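Long-range contacts in protein, related to general stress protein 26(GS26) of B.subtilis (Clostridium acetobutylicum, PDB 2HQ7), which probably binds a flavin, as a general stress protein 26 relative in the pyridoxamine 5'-phosphate oxidase family; its own reaction is not established: residues V23-E28 / V59-K64; N66-Y71 / G85-L90; N76-L81 / R131-I136. All blocks are in the same frame, centred on the assembly; numbering follows the deposited sequence.

Interaction 1. Residues V23-E28 / V59-K64; sequences VGTNGE and VERLKK
R61 reaches T25 from the helix because its CG stands anti to the backbone N (chi1 166°) and the chain, straight as far as CD, then bends at chi3 (-39°) to swing NE round. On the strand side, the first torsion of T25 puts OG1 between its own N and carbonyl carbon and sends CG2 beside the N. The two side chains cross at about a right angle, and R61 NH1 donates to T25 OG1 over 3.1 Å in a moderately bent bond (149°), with the oxygen close to the guanidinium plane.

G27 CA lies 3.8 Å above the centre of one guanidinium face, where glycine brings bare backbone against the flat cation. The methylenes of R61 run against the N26 carbonyl, with CD 3.0 Å from N26 O. Next to this polar patch, T25 CG2 meets L62 CD2 at 4.0 Å. L62 also packs on I87 and T25 on I68, setting helix 56-64 against the curled antiparallel sheet. Threonine suits this boundary by offering a hydroxyl to the arginine and a methyl to the leucine. This neutral hydroxyl orients the guanidinium without forming a salt bridge, so the tie is directional, not ionic.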
# COMPACT_ATOMS: atom_id res chain seq x y z
N VAL B 23 1.85 -3.55 -3.42
CA VAL B 23 2.87 -3.02 -4.32
C VAL B 23 2.46 -1.63 -4.77
O VAL B 23 1.41 -1.47 -5.43
CB VAL B 23 3.01 -3.88 -5.56
CG1 VAL B 23 4.02 -3.25 -6.50
CG2 VAL B 23 3.37 -5.28 -5.20
N GLY B 24 3.29 -0.65 -4.45
CA GLY B 24 3.05 0.71 -4.89
C GLY B 24 3.76 1.03 -6.20
O GLY B 24 4.92 0.74 -6.35
N THR B 25 3.04 1.63 -7.13
CA THR B 25 3.57 2.00 -8.42
C THR B 25 3.16 3.43 -8.75
O THR B 25 2.29 4.01 -8.11
CB THR B 25 3.03 1.08 -9.54
OG1 THR B 25 1.60 1.05 -9.50
CG2 THR B 25 3.57 -0.30 -9.44
N ASN B 26 3.81 3.99 -9.75
CA ASN B 26 3.50 5.32 -10.25
C ASN B 26 2.42 5.22 -11.30
O ASN B 26 2.68 4.76 -12.39
CB ASN B 26 4.72 5.96 -10.83
CG ASN B 26 5.76 6.28 -9.78
OD1 ASN B 26 6.92 5.93 -9.92
ND2 ASN B 26 5.34 6.94 -8.74
N GLY B 27 1.19 5.60 -10.94
CA GLY B 27 0.05 5.48 -11.83
C GLY B 27 -0.13 6.66 -12.76
O GLY B 27 0.70 7.58 -12.80
N GLU B 28 -1.21 6.62 -13.53
CA GLU B 28 -1.51 7.69 -14.48
C GLU B 28 -1.75 9.00 -13.75
O GLU B 28 -2.26 9.00 -12.60
CB GLU B 28 -2.75 7.35 -15.33
CG GLU B 28 -2.57 6.20 -16.31
N VAL B 59 1.64 -3.43 -17.36
CA VAL B 59 2.87 -3.75 -18.08
C VAL B 59 3.44 -2.52 -18.76
O VAL B 59 4.62 -2.22 -18.59
CB VAL B 59 2.64 -4.85 -19.13
CG1 VAL B 59 3.88 -5.00 -20.01
CG2 VAL B 59 2.28 -6.15 -18.44
N GLU B 60 2.61 -1.82 -19.51
CA GLU B 60 2.99 -0.58 -20.15
C GLU B 60 3.53 0.44 -19.14
O GLU B 60 4.52 1.10 -19.43
CB GLU B 60 1.81 0.04 -20.88
CG GLU B 60 1.42 -0.69 -22.17
CD GLU B 60 0.15 -0.13 -22.83
OE1 GLU B 60 -0.60 0.65 -22.17
OE2 GLU B 60 -0.10 -0.47 -24.01
N ARG B 61 2.87 0.56 -17.99
CA ARG B 61 3.30 1.44 -16.91
C ARG B 61 4.66 1.05 -16.33
O ARG B 61 5.51 1.91 -16.12
CB ARG B 61 2.28 1.46 -15.76
CG ARG B 61 2.81 2.10 -14.41
CD ARG B 61 1.85 1.97 -13.21
NE ARG B 61 0.48 2.18 -13.66
CZ ARG B 61 -0.61 1.85 -12.97
NH1 ARG B 61 -0.53 1.34 -11.74
NH2 ARG B 61 -1.79 2.07 -13.53
N LEU B 62 4.84 -0.23 -16.02
CA LEU B 62 6.14 -0.69 -15.50
C LEU B 62 7.28 -0.54 -16.52
O LEU B 62 8.43 -0.31 -16.14
CB LEU B 62 6.05 -2.12 -15.03
CG LEU B 62 5.20 -2.27 -13.79
CD1 LEU B 62 5.22 -3.74 -13.41
CD2 LEU B 62 5.66 -1.33 -12.65
N LYS B 63 6.95 -0.65 -17.79
CA LYS B 63 7.91 -0.42 -18.87
C LYS B 63 8.44 1.02 -18.90
O LYS B 63 9.61 1.25 -19.22
CB LYS B 63 7.27 -0.75 -20.22
CG LYS B 63 7.14 -2.26 -20.53
CD LYS B 63 6.76 -2.54 -22.00
CE LYS B 63 6.82 -4.05 -22.32
NZ LYS B 63 6.14 -4.40 -23.61
N LYS B 64 7.59 1.98 -18.59
CA LYS B 64 7.94 3.39 -18.64
C LYS B 64 8.45 3.87 -17.30
O LYS B 64 9.19 4.83 -17.23
CB LYS B 64 6.70 4.21 -19.02
CG LYS B 64 6.02 3.78 -20.32
CD LYS B 64 6.53 4.56 -21.53
CE LYS B 64 5.47 4.71 -22.61
NZ LYS B 64 4.34 5.55 -22.13

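Interaction 2. Residues N66-Y71 / G85-L90; sequences NKICLY and GTIEIL
The beta hairpin of strands 67-74 and 79-90 is joined here at the end away from its turn, where K67 faces T86 as an antiparallel non-hydrogen-bonded pair and I68 faces G85 as a hydrogen-bonded one. The hairpin belongs to the antiparallel barrel-like sheet of this FMN-binding clan. I68 N donates to G85 O over 2.9 Å in an almost straight bond (175°), and G85 N returns a longer one of 3.2 Å to I68 O. The phi of 174° at G85 is unfavourable for residues with a CB but open to glycine. One step on, I87 N donates to N66 O at 3.1 Å, in the carbonyl plane. The same oxygen takes a CA-H...O contact from T86 CA. Beyond this the strands diverge strongly.

On the face that carries I68, its CG1 stands between N and carbonyl carbon (chi1 70°), on the side where I87 lies. The two isoleucines cross at about a right angle, with I68 CD1 only 3.4 Å from I87 CD1, a tight contact. L62 packs on both. N66 and T86 lie side by side, pointing the same way, and N66 OD1 is 3.8 Å from T86 CG2. K67 sends NZ to N29 O of the second subunit, whose Y31 packs on K67 and T86. Chemistry thus divides by face: isoleucines against L62, K67 and T86 against the second subunit.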
# COMPACT_ATOMS: atom_id res chain seq x y z
N ASN B 66 9.58 1.93 -13.58
CA ASN B 66 9.70 0.71 -12.76
C ASN B 66 10.11 0.98 -11.32
O ASN B 66 10.53 0.08 -10.63
CB ASN B 66 10.69 -0.27 -13.40
CG ASN B 66 12.12 0.23 -13.40
OD1 ASN B 66 12.40 1.37 -13.02
ND2 ASN B 66 13.04 -0.64 -13.74
N LYS B 67 9.93 2.21 -10.86
CA LYS B 67 10.20 2.57 -9.49
C LYS B 67 8.97 2.22 -8.67
O LYS B 67 7.84 2.65 -8.94
CB LYS B 67 10.51 4.06 -9.38
CG LYS B 67 11.82 4.48 -10.10
CD LYS B 67 12.10 5.96 -9.83
CE LYS B 67 13.33 6.42 -10.62
NZ LYS B 67 13.92 7.65 -10.07
N ILE B 68 9.19 1.35 -7.71
CA ILE B 68 8.07 0.84 -6.97
C ILE B 68 8.43 0.77 -5.51
O ILE B 68 9.58 0.97 -5.08
CB ILE B 68 7.59 -0.56 -7.48
CG1 ILE B 68 8.58 -1.66 -7.14
CG2 ILE B 68 7.25 -0.56 -8.97
CD1 ILE B 68 7.89 -3.00 -6.95
N CYS B 69 7.43 0.44 -4.72
CA CYS B 69 7.70 0.04 -3.37
C CYS B 69 6.81 -1.12 -2.99
O CYS B 69 5.74 -1.33 -3.57
CB CYS B 69 7.56 1.20 -2.42
SG CYS B 69 5.90 1.53 -1.95
N LEU B 70 7.30 -1.90 -2.06
CA LEU B 70 6.51 -3.01 -1.44
C LEU B 70 6.17 -2.66 -0.02
O LEU B 70 6.98 -2.03 0.68
CB LEU B 70 7.32 -4.31 -1.42
CG LEU B 70 7.87 -4.90 -2.73
CD1 LEU B 70 8.38 -6.35 -2.49
CD2 LEU B 70 6.82 -4.94 -3.74
N TYR B 71 5.01 -3.10 0.44
CA TYR B 71 4.64 -2.90 1.86
C TYR B 71 4.07 -4.18 2.47
O TYR B 71 3.25 -4.85 1.85
CB TYR B 71 3.63 -1.76 1.99
CG TYR B 71 3.41 -1.29 3.40
CD1 TYR B 71 4.27 -0.37 3.99
CD2 TYR B 71 2.37 -1.77 4.15
CE1 TYR B 71 4.08 0.06 5.29
CE2 TYR B 71 2.18 -1.34 5.46
CZ TYR B 71 3.05 -0.43 6.01
OH TYR B 71 2.86 -0.02 7.31
N GLY B 85 12.56 0.31 -4.30
CA GLY B 85 13.38 -0.34 -5.32
C GLY B 85 12.74 -0.31 -6.68
O GLY B 85 11.88 0.49 -6.92
N THR B 86 13.23 -1.17 -7.58
CA THR B 86 12.78 -1.25 -8.95
C THR B 86 12.43 -2.68 -9.32
O THR B 86 12.98 -3.64 -8.77
CB THR B 86 13.88 -0.83 -9.94
OG1 THR B 86 15.01 -1.66 -9.70
CG2 THR B 86 14.27 0.60 -9.76
N ILE B 87 11.55 -2.81 -10.28
CA ILE B 87 10.96 -4.10 -10.61
C ILE B 87 11.17 -4.38 -12.10
O ILE B 87 11.14 -3.46 -12.91
CB ILE B 87 9.48 -4.08 -10.24
CG1 ILE B 87 8.94 -5.49 -10.10
CG2 ILE B 87 8.69 -3.23 -11.26
CD1 ILE B 87 7.74 -5.59 -9.22
N GLU B 88 11.41 -5.64 -12.47
CA GLU B 88 11.45 -5.99 -13.88
C GLU B 88 10.51 -7.17 -14.14
O GLU B 88 10.35 -8.03 -13.27
CB GLU B 88 12.87 -6.30 -14.32
CG GLU B 88 13.40 -7.61 -13.90
CD GLU B 88 14.52 -8.12 -14.84
OE1 GLU B 88 14.23 -8.39 -16.04
OE2 GLU B 88 15.67 -8.27 -14.37
N ILE B 89 9.89 -7.19 -15.31
CA ILE B 89 8.99 -8.28 -15.71
C ILE B 89 9.84 -9.39 -16.25
O ILE B 89 10.67 -9.15 -17.09
CB ILE B 89 8.01 -7.86 -16.83
CG1 ILE B 89 7.06 -6.74 -16.36
CG2 ILE B 89 7.22 -9.07 -17.37
CD1 ILE B 89 6.50 -5.87 -17.53
N LEU B 90 9.61 -10.61 -15.80
CA LEU B 90 10.34 -11.75 -16.34
C LEU B 90 9.52 -12.47 -17.40
O LEU B 90 8.55 -13.19 -17.10
CB LEU B 90 10.73 -12.70 -15.23
CG LEU B 90 11.55 -12.16 -14.08
CD1 LEU B 90 11.79 -13.31 -13.08
CD2 LEU B 90 12.87 -11.58 -14.59

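Interaction 3. Residues N76-L81 / R131-I136; sequences NKFAGL and RHLKNI
R131 leans across to K77 and A79, and its side chain can be followed outward from CB. The first torsion sets CG anti to the backbone N (chi1 -180°), and CG lies above the ring of the next residue, H132, offset toward the rim. The second torsion, 147°, falls short of a fully staggered trans arrangement and bends the chain, placing CD 3.9 Å from A79 CB. Alanine is small enough for the arginine to pass close over its strand. Past NE, the guanidinium is flanked on both faces, closely by H132 NE2, 3.6 Å above the centre of one, and more loosely by K77 CD over the other. At the tip, NH1 comes to 3.7 Å from K77 CB and 3.0 Å from K77 O. Lysine meets the cation with its aliphatic chain, and its extended form keeps K77 NZ 5.5 Å from R131 NH2, which should limit the repulsion between like charges.

Both segments include a hairpin turn at the same end of the sheet. R131 to K134 form a type I' beta turn linking strands 117-131 and 134-139, with H132 and L133 at positive phi; K134 N to R131 O is the turn bond and R131 N to K134 O the reciprocal one. F78, also at positive phi, forms with A79 a G1 beta bulge in the hairpin of strands 67-74 and 79-90. On its other side strand 79-90 pairs with 117-131, G80 bonding Y130 through the backbone.

At the turn tips a second, apolar touch is made. L133 CD1 approaches the edge of the F78 ring, near its plane, 3.7 Å from CE2, and the two side chains cross obliquely. Both residues also meet the second subunit, F78 packing on its I20 and L133 on its N53.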
# COMPACT_ATOMS: atom_id res chain seq x y z
N ASN B 76 -2.28 -5.92 13.64
CA ASN B 76 -2.39 -6.33 15.05
C ASN B 76 -1.29 -5.72 15.91
O ASN B 76 -1.54 -5.29 17.05
CB ASN B 76 -2.38 -7.86 15.21
CG ASN B 76 -3.54 -8.53 14.49
OD1 ASN B 76 -3.35 -9.12 13.42
ND2 ASN B 76 -4.73 -8.44 15.07
N LYS B 77 -0.07 -5.66 15.37
CA LYS B 77 1.02 -4.97 16.05
C LYS B 77 1.13 -3.49 15.64
O LYS B 77 1.93 -2.74 16.21
CB LYS B 77 2.34 -5.68 15.77
CG LYS B 77 2.43 -7.09 16.35
CD LYS B 77 3.81 -7.69 16.06
CE LYS B 77 4.07 -8.95 16.87
NZ LYS B 77 5.24 -9.71 16.34
N PHE B 78 0.31 -3.06 14.70
CA PHE B 78 0.52 -1.77 14.01
C PHE B 78 2.03 -1.59 13.63
O PHE B 78 2.67 -0.57 13.94
CB PHE B 78 -0.08 -0.58 14.79
CG PHE B 78 -0.27 0.65 13.94
CD1 PHE B 78 -1.00 0.59 12.76
CD2 PHE B 78 0.33 1.86 14.28
CE1 PHE B 78 -1.16 1.72 11.94
CE2 PHE B 78 0.17 3.00 13.46
CZ PHE B 78 -0.57 2.92 12.30
N ALA B 79 2.56 -2.62 12.99
CA ALA B 79 3.89 -2.63 12.46
C ALA B 79 3.78 -2.87 10.96
O ALA B 79 2.84 -3.51 10.46
CB ALA B 79 4.76 -3.72 13.12
N GLY B 80 4.74 -2.33 10.26
CA GLY B 80 4.83 -2.53 8.84
C GLY B 80 6.25 -2.41 8.39
O GLY B 80 7.11 -1.88 9.09
N LEU B 81 6.50 -2.91 7.20
CA LEU B 81 7.80 -2.81 6.60
C LEU B 81 7.61 -2.31 5.19
O LEU B 81 6.82 -2.88 4.45
CB LEU B 81 8.41 -4.21 6.58
CG LEU B 81 9.61 -4.37 5.63
CD1 LEU B 81 10.76 -3.58 6.15
CD2 LEU B 81 9.99 -5.85 5.54
N ARG B 131 7.11 0.83 13.61
CA ARG B 131 6.65 0.14 14.81
C ARG B 131 6.72 1.11 15.98
O ARG B 131 7.63 1.94 16.05
CB ARG B 131 7.46 -1.14 15.09
CG ARG B 131 7.00 -1.90 16.34
CD ARG B 131 7.16 -3.43 16.20
NE ARG B 131 6.79 -4.19 17.41
CZ ARG B 131 5.59 -4.17 18.01
NH1 ARG B 131 4.58 -3.41 17.56
NH2 ARG B 131 5.39 -4.91 19.10
N HIS B 132 5.75 0.99 16.88
CA HIS B 132 5.57 1.92 18.02
C HIS B 132 5.55 3.39 17.56
O HIS B 132 6.07 4.28 18.23
CB HIS B 132 6.64 1.70 19.09
CG HIS B 132 6.75 0.29 19.59
ND1 HIS B 132 7.91 -0.45 19.47
CD2 HIS B 132 5.86 -0.51 20.22
CE1 HIS B 132 7.74 -1.64 20.02
NE2 HIS B 132 6.50 -1.70 20.48
N LEU B 133 4.93 3.63 16.40
CA LEU B 133 4.76 4.97 15.85
C LEU B 133 6.09 5.64 15.55
O LEU B 133 6.16 6.86 15.44
CB LEU B 133 3.89 5.85 16.77
CG LEU B 133 2.88 6.72 16.01
CD1 LEU B 133 1.87 5.86 15.18
CD2 LEU B 133 2.14 7.70 16.96
N LYS B 134 7.13 4.82 15.38
CA LYS B 134 8.43 5.28 14.94
C LYS B 134 8.85 4.46 13.75
O LYS B 134 8.30 3.40 13.47
CB LYS B 134 9.52 5.10 15.99
CG LYS B 134 9.01 4.90 17.38
CD LYS B 134 10.13 4.84 18.35
CE LYS B 134 9.58 4.90 19.75
NZ LYS B 134 10.60 5.52 20.55
N ASN B 135 9.88 4.93 13.07
CA ASN B 135 10.46 4.13 12.06
C ASN B 135 11.96 4.26 12.00
O ASN B 135 12.53 5.27 12.42
CB ASN B 135 9.78 4.40 10.72
CG ASN B 135 9.98 5.79 10.22
OD1 ASN B 135 11.03 6.12 9.70
ND2 ASN B 135 8.96 6.62 10.36
N ILE B 136 12.58 3.19 11.54
CA ILE B 136 14.00 3.07 11.31
C ILE B 136 14.16 2.85 9.84
O ILE B 136 13.60 1.90 9.31
CB ILE B 136 14.57 1.83 12.06
CG1 ILE B 136 14.63 2.10 13.56
CG2 ILE B 136 15.97 1.47 11.52
CD1 ILE B 136 14.14 0.99 14.42

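In the fold
Interactions 1 and 2 are partly buried neighbours, their centres 9 Å apart, whereas interaction 3 is a surface contact, its centre 22 Å from that of interaction 2 and 27 Å from that of interaction 1. G24 and C69 probably share a backbone hydrogen bond where the first two meet, since strands 20-26 and 67-74 adjoin in the sheet. Strand 79-90 serves both interactions 2 and 3, and Y71 packs on G80 and L81 between them. Chemistry follows place: main-chain bonds and isoleucines join the strands, one arginine-threonine bond ties helix to strand, and the turns meet mostly through side chains, an arginine chain and an aromatic edge. All three touch the second subunit.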